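Local coordinates for protein plastocyanin (Adiantum capillus-veneris, PDB 1KDJ) that carries electrons from the cytochrome b6-f complex to P700 of photosystem I, using a single bound copper ion, at residues 10-15 / 33-38; 29-34 / 66-71. All coordinates share one frame; numbering follows the deposited sequence.

Interaction 1: residues 10-15 / 33-38; sequences GNFKFY and GETGHN. With CU (copper (II) ion), chain B.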
loop_
_atom_site.group_PDB
_atom_site.type_symbol
_atom_site.label_atom_id
_atom_site.label_comp_id
_atom_site.label_asym_id
_atom_site.label_seq_id
_atom_site.Cartn_x
_atom_site.Cartn_y
_atom_site.Cartn_z
ATOM N N GLY A 10 -4.341 13.656 -11.114
ATOM C CA GLY A 10 -2.897 13.614 -10.820
ATOM C C GLY A 10 -2.439 13.994 -9.405
ATOM O O GLY A 10 -1.282 14.370 -9.159
ATOM N N ASN A 11 -3.335 13.937 -8.414
ATOM C CA ASN A 11 -2.962 14.180 -7.028
ATOM C C ASN A 11 -2.200 12.981 -6.473
ATOM O O ASN A 11 -2.449 11.854 -6.881
ATOM C CB ASN A 11 -4.171 14.374 -6.155
ATOM C CG ASN A 11 -4.820 15.693 -6.434
ATOM O OD1 ASN A 11 -4.207 16.747 -6.293
ATOM N ND2 ASN A 11 -6.093 15.672 -6.778
ATOM N N PHE A 12 -1.296 13.171 -5.547
ATOM C CA PHE A 12 -0.514 12.060 -5.022
ATOM C C PHE A 12 -1.178 11.609 -3.699
ATOM O O PHE A 12 -0.719 11.937 -2.591
ATOM C CB PHE A 12 0.903 12.534 -4.778
ATOM C CG PHE A 12 1.616 13.199 -5.963
ATOM C CD1 PHE A 12 1.405 12.767 -7.257
ATOM C CD2 PHE A 12 2.505 14.227 -5.673
ATOM C CE1 PHE A 12 2.104 13.365 -8.291
ATOM C CE2 PHE A 12 3.196 14.820 -6.712
ATOM C CZ PHE A 12 2.994 14.379 -8.008
ATOM N N LYS A 13 -2.261 10.845 -3.807
ATOM C CA LYS A 13 -3.046 10.463 -2.642
ATOM C C LYS A 13 -3.585 9.072 -2.816
ATOM O O LYS A 13 -3.902 8.598 -3.907
ATOM C CB LYS A 13 -4.248 11.413 -2.462
ATOM C CG LYS A 13 -4.072 12.891 -2.122
ATOM C CD LYS A 13 -4.276 13.007 -0.628
ATOM C CE LYS A 13 -4.070 14.404 -0.026
ATOM N NZ LYS A 13 -3.867 14.277 1.433
ATOM N N PHE A 14 -3.740 8.409 -1.670
ATOM C CA PHE A 14 -4.450 7.137 -1.606
ATOM C C PHE A 14 -5.891 7.495 -1.147
ATOM O O PHE A 14 -6.069 8.369 -0.303
ATOM C CB PHE A 14 -3.819 6.176 -0.551
ATOM C CG PHE A 14 -2.453 5.615 -0.965
ATOM C CD1 PHE A 14 -2.429 4.557 -1.860
ATOM C CD2 PHE A 14 -1.289 6.172 -0.430
ATOM C CE1 PHE A 14 -1.196 4.022 -2.233
ATOM C CE2 PHE A 14 -0.073 5.634 -0.812
ATOM C CZ PHE A 14 -0.046 4.573 -1.699
ATOM N N TYR A 15 -6.856 6.799 -1.697
ATOM C CA TYR A 15 -8.272 7.003 -1.434
ATOM C C TYR A 15 -8.948 5.704 -1.001
ATOM O O TYR A 15 -9.203 4.852 -1.867
ATOM C CB TYR A 15 -8.910 7.541 -2.715
ATOM C CG TYR A 15 -8.430 8.941 -3.092
ATOM C CD1 TYR A 15 -8.753 10.025 -2.307
ATOM C CD2 TYR A 15 -7.709 9.097 -4.268
ATOM C CE1 TYR A 15 -8.352 11.278 -2.682
ATOM C CE2 TYR A 15 -7.305 10.348 -4.648
ATOM C CZ TYR A 15 -7.630 11.418 -3.847
ATOM O OH TYR A 15 -7.243 12.676 -4.220
ATOM N N GLY A 33 -6.212 7.020 -12.958
ATOM C CA GLY A 33 -5.481 8.098 -13.590
ATOM C C GLY A 33 -4.276 7.575 -14.360
ATOM O O GLY A 33 -4.129 6.373 -14.584
ATOM N N GLU A 34 -3.441 8.505 -14.804
ATOM C CA GLU A 34 -2.282 8.141 -15.577
ATOM C C GLU A 34 -0.945 8.230 -14.866
ATOM O O GLU A 34 0.033 7.684 -15.379
ATOM C CB GLU A 34 -2.259 8.993 -16.823
ATOM C CG GLU A 34 -2.656 8.130 -18.016
ATOM C CD GLU A 34 -4.096 7.641 -17.984
ATOM O OE1 GLU A 34 -4.984 8.503 -18.021
ATOM O OE2 GLU A 34 -4.324 6.425 -17.918
ATOM N N THR A 35 -0.820 8.916 -13.733
ATOM C CA THR A 35 0.424 8.924 -12.986
ATOM C C THR A 35 0.648 7.511 -12.373
ATOM O O THR A 35 -0.251 7.000 -11.692
ATOM C CB THR A 35 0.297 9.980 -11.906
ATOM O OG1 THR A 35 -0.064 11.208 -12.544
ATOM C CG2 THR A 35 1.562 10.143 -11.130
ATOM N N GLY A 36 1.777 6.835 -12.636
ATOM C CA GLY A 36 2.095 5.543 -12.055
ATOM C C GLY A 36 2.430 5.762 -10.601
ATOM O O GLY A 36 2.865 6.818 -10.106
ATOM N N HIS A 37 2.197 4.728 -9.798
ATOM C CA HIS A 37 2.404 4.804 -8.350
ATOM C C HIS A 37 2.740 3.406 -7.879
ATOM O O HIS A 37 2.506 2.455 -8.616
ATOM C CB HIS A 37 1.129 5.209 -7.578
ATOM C CG HIS A 37 0.606 6.610 -7.872
ATOM N ND1 HIS A 37 1.200 7.631 -7.281
ATOM C CD2 HIS A 37 -0.482 6.972 -8.628
ATOM C CE1 HIS A 37 0.476 8.683 -7.652
ATOM N NE2 HIS A 37 -0.501 8.273 -8.435
ATOM N N ASN A 38 3.226 3.239 -6.665
ATOM C CA ASN A 38 3.299 1.863 -6.153
ATOM C C ASN A 38 2.996 1.864 -4.651
ATOM O O ASN A 38 2.638 2.911 -4.088
ATOM C CB ASN A 38 4.710 1.237 -6.413
ATOM C CG ASN A 38 5.856 1.818 -5.645
ATOM O OD1 ASN A 38 5.842 2.729 -4.825
ATOM N ND2 ASN A 38 7.012 1.315 -5.988
HETATM CU CU CU B . 2.790 7.878 -6.221
HETATM O O HOH W 1 0.526 13.895 -11.461
HETATM O O HOH W 2 -2.193 10.534 -9.278
#
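His37 and Phe12 meet beside the copper, and the histidine is the side chain to follow. Its CB points from 33-38 toward the loop 10-15, and chi1 of -64° sets CG anti to its own carbonyl carbon, beside the backbone N. From CG the ring divides. On one branch ND1 binds the copper ion at 1.9 Å; Cys87, His90 and Met95 complete the site. The other branch, CD2, lies on the side away from the metal and packs on Leu31 of the preceding strand. CE1, between the two nitrogens, comes to 4.2 Å from CD1 of Phe12, which sits at the edge of the imidazole, near its plane. At the tip, NE2 donates to a water lying in the ring plane, 2.9 Å away, and the same water donates a hydrogen bond to the carbonyl O of Asn11 at 2.7 Å. His37 is thus held at both nitrogens, by metal at one and by a water-mediated bond to backbone at the other.

A second water does similar work further along, linking Gly10 O to Thr35 OG1 at 3.0 Å from each. Direct contact is thin there: CG2 of Thr35 approaches CE1 of Phe12 to 4.3 Å. Deeper in, CZ of Phe14 rests 4.0 Å from Asn38 O, which meets the phenyl at its edge and has no hydrogen-bond partner in the model.

Phe12 also stacks on the ring of His90, consistent with the pi-pi interaction reported to hinder protonation of an active-site histidine in this fern protein. The chemistry therefore joins two influences on the copper site: the water bridge probably limits rotation of the His37 imidazole through its outer nitrogen, while the phenyl group beside it stacks on a second ligand.

Interaction 2: residues 29-34 / 66-71; sequences FTLVGE and LSEDEP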
loop_
_atom_site.group_PDB
_atom_site.type_symbol
_atom_site.label_atom_id
_atom_site.label_comp_id
_atom_site.label_asym_id
_atom_site.label_seq_id
_atom_site.Cartn_x
_atom_site.Cartn_y
_atom_site.Cartn_z
ATOM N N PHE A 29 -5.249 -2.663 -4.198
ATOM C CA PHE A 29 -4.922 -1.288 -4.551
ATOM C C PHE A 29 -5.119 -1.198 -6.061
ATOM O O PHE A 29 -4.686 -2.081 -6.793
ATOM C CB PHE A 29 -3.491 -1.007 -4.185
ATOM C CG PHE A 29 -3.175 -1.019 -2.706
ATOM C CD1 PHE A 29 -3.297 0.131 -1.968
ATOM C CD2 PHE A 29 -2.710 -2.173 -2.115
ATOM C CE1 PHE A 29 -2.960 0.176 -0.635
ATOM C CE2 PHE A 29 -2.384 -2.121 -0.774
ATOM C CZ PHE A 29 -2.498 -0.969 -0.031
ATOM N N THR A 30 -5.850 -0.207 -6.565
ATOM C CA THR A 30 -6.141 -0.081 -7.984
ATOM C C THR A 30 -5.800 1.330 -8.398
ATOM O O THR A 30 -6.168 2.313 -7.749
ATOM C CB THR A 30 -7.603 -0.304 -8.299
ATOM O OG1 THR A 30 -7.931 -1.596 -7.787
ATOM C CG2 THR A 30 -7.894 -0.250 -9.793
ATOM N N LEU A 31 -5.017 1.410 -9.463
ATOM C CA LEU A 31 -4.564 2.677 -10.003
ATOM C C LEU A 31 -5.730 3.443 -10.646
ATOM O O LEU A 31 -6.493 2.856 -11.417
ATOM C CB LEU A 31 -3.487 2.450 -11.076
ATOM C CG LEU A 31 -2.963 3.709 -11.719
ATOM C CD1 LEU A 31 -2.063 4.454 -10.776
ATOM C CD2 LEU A 31 -2.249 3.319 -12.984
ATOM N N VAL A 32 -5.877 4.721 -10.334
ATOM C CA VAL A 32 -6.826 5.566 -11.045
ATOM C C VAL A 32 -5.978 6.684 -11.688
ATOM O O VAL A 32 -5.125 7.288 -11.031
ATOM C CB VAL A 32 -7.880 6.148 -10.054
ATOM C CG1 VAL A 32 -8.870 7.016 -10.834
ATOM C CG2 VAL A 32 -8.670 5.034 -9.376
ATOM N N GLY A 33 -6.212 7.020 -12.958
ATOM C CA GLY A 33 -5.481 8.098 -13.590
ATOM C C GLY A 33 -4.276 7.575 -14.360
ATOM O O GLY A 33 -4.129 6.373 -14.584
ATOM N N GLU A 34 -3.441 8.505 -14.804
ATOM C CA GLU A 34 -2.282 8.141 -15.577
ATOM C C GLU A 34 -0.945 8.230 -14.866
ATOM O O GLU A 34 0.033 7.684 -15.379
ATOM C CB GLU A 34 -2.259 8.993 -16.823
ATOM C CG GLU A 34 -2.656 8.130 -18.016
ATOM C CD GLU A 34 -4.096 7.641 -17.984
ATOM O OE1 GLU A 34 -4.984 8.503 -18.021
ATOM O OE2 GLU A 34 -4.324 6.425 -17.918
ATOM N N LEU A 66 2.444 0.593 -10.757
ATOM C CA LEU A 66 1.152 0.265 -11.338
ATOM C C LEU A 66 1.028 1.092 -12.641
ATOM O O LEU A 66 1.537 2.217 -12.752
ATOM C CB LEU A 66 0.044 0.637 -10.334
ATOM C CG LEU A 66 0.055 -0.147 -9.010
ATOM C CD1 LEU A 66 -0.904 0.492 -8.028
ATOM C CD2 LEU A 66 -0.297 -1.608 -9.283
ATOM N N SER A 67 0.411 0.581 -13.675
ATOM C CA SER A 67 0.283 1.287 -14.945
ATOM C C SER A 67 -1.064 0.821 -15.464
ATOM O O SER A 67 -1.586 -0.145 -14.901
ATOM C CB SER A 67 1.399 0.855 -15.886
ATOM O OG SER A 67 1.323 -0.521 -16.265
ATOM N N GLU A 68 -1.720 1.330 -16.514
ATOM C CA GLU A 68 -3.019 0.752 -16.826
ATOM C C GLU A 68 -2.855 -0.641 -17.407
ATOM O O GLU A 68 -3.809 -1.400 -17.488
ATOM C CB GLU A 68 -3.796 1.669 -17.784
ATOM C CG GLU A 68 -5.319 1.745 -17.432
ATOM C CD GLU A 68 -5.714 2.227 -16.014
ATOM O OE1 GLU A 68 -5.550 3.409 -15.676
ATOM O OE2 GLU A 68 -6.211 1.403 -15.241
ATOM N N ASP A 69 -1.619 -1.013 -17.705
ATOM C CA ASP A 69 -1.298 -2.351 -18.151
ATOM C C ASP A 69 -1.207 -3.285 -16.932
ATOM O O ASP A 69 -1.491 -4.479 -17.014
ATOM C CB ASP A 69 0.056 -2.306 -18.919
ATOM C CG ASP A 69 0.145 -1.493 -20.239
ATOM O OD1 ASP A 69 -0.048 -0.271 -20.231
ATOM O OD2 ASP A 69 0.436 -2.090 -21.283
ATOM N N GLU A 70 -0.767 -2.789 -15.769
ATOM C CA GLU A 70 -0.619 -3.552 -14.521
ATOM C C GLU A 70 -1.382 -2.689 -13.505
ATOM O O GLU A 70 -0.759 -1.953 -12.733
ATOM C CB GLU A 70 0.873 -3.648 -14.138
ATOM C CG GLU A 70 1.235 -4.376 -12.823
ATOM C CD GLU A 70 2.508 -3.884 -12.110
ATOM O OE1 GLU A 70 3.525 -3.620 -12.763
ATOM O OE2 GLU A 70 2.491 -3.773 -10.881
ATOM N N PRO A 71 -2.717 -2.630 -13.523
ATOM C CA PRO A 71 -3.478 -1.640 -12.761
ATOM C C PRO A 71 -3.696 -1.964 -11.288
ATOM O O PRO A 71 -4.020 -1.041 -10.541
ATOM C CB PRO A 71 -4.764 -1.501 -13.527
ATOM C CG PRO A 71 -4.996 -2.920 -14.012
ATOM C CD PRO A 71 -3.598 -3.408 -14.391
#
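One direct hydrogen bond ties Leu31 to Pro71: the amide N of Leu31 donates to Pro71 O over 2.9 Å. The same oxygen takes a CA-H...O contact from Thr30, whose CA lies 3.5 Å away, so two successive residues of 29-34 converge on one acceptor.

The apolar part belongs to Leu31. Its CB faces the loop 66-71 and stands 4.0 Å from CB of Leu66. Chi1 of 179° places CG anti to the backbone N, and chi2 of 74° then turns the CD2 methyl onto the peptide backbone at the start of the turn, 3.7 Å from Ser67 C. This branch therefore packs on main chain.

Polar groups meet less comfortably at the outer end. The Glu68 chain is bent at chi2, and its OE1 lies 3.5 Å from Gly33 O, where two acceptors face each other without bonding, and 4.0 Å from Glu34 OE2. The two glutamate side chains cross at about a right angle, and their like charges probably repel.

Within 66-71, Ser67 to Glu70 form a type I beta turn. The bond from Glu70 N to Ser67 O closes it weakly, and Ser67 N to Glu70 O pairs the same two residues in the other direction. Ser67 OG also accepts from Glu70 N, at 3.1 Å, in an ST motif.

In the fold, the Leu31-Pro71 bond lies just where strand 72-75, an edge strand of its sheet, begins beside the end of strand 27-31. Phe29 continues the antiparallel pairing with Phe73, and on the other flank of 27-31, Thr30 bonds to strand 2-5.

Overall arrangement
Both contacts lie on the same side of the molecule's centre, about 8 Å apart between centres, around the copper end of the plastocyanin fold. Along the chain the order is 10-15, then 29-34 running straight into 33-38, then 66-71; Gly33 and Glu34 belong to both. Each reaches the sheet of strands 14-15, 2-5, 27-31 and 72-75: interaction 1 through edge strand 14-15, interaction 2 through 27-31. They touch directly at His37, whose backbone O probably accepts a hydrogen bond from Leu66 N. The segment carrying this copper ligand thus lies between two loops, and interaction 2 meets both the backbone O of His37 and CD2 of its imidazole.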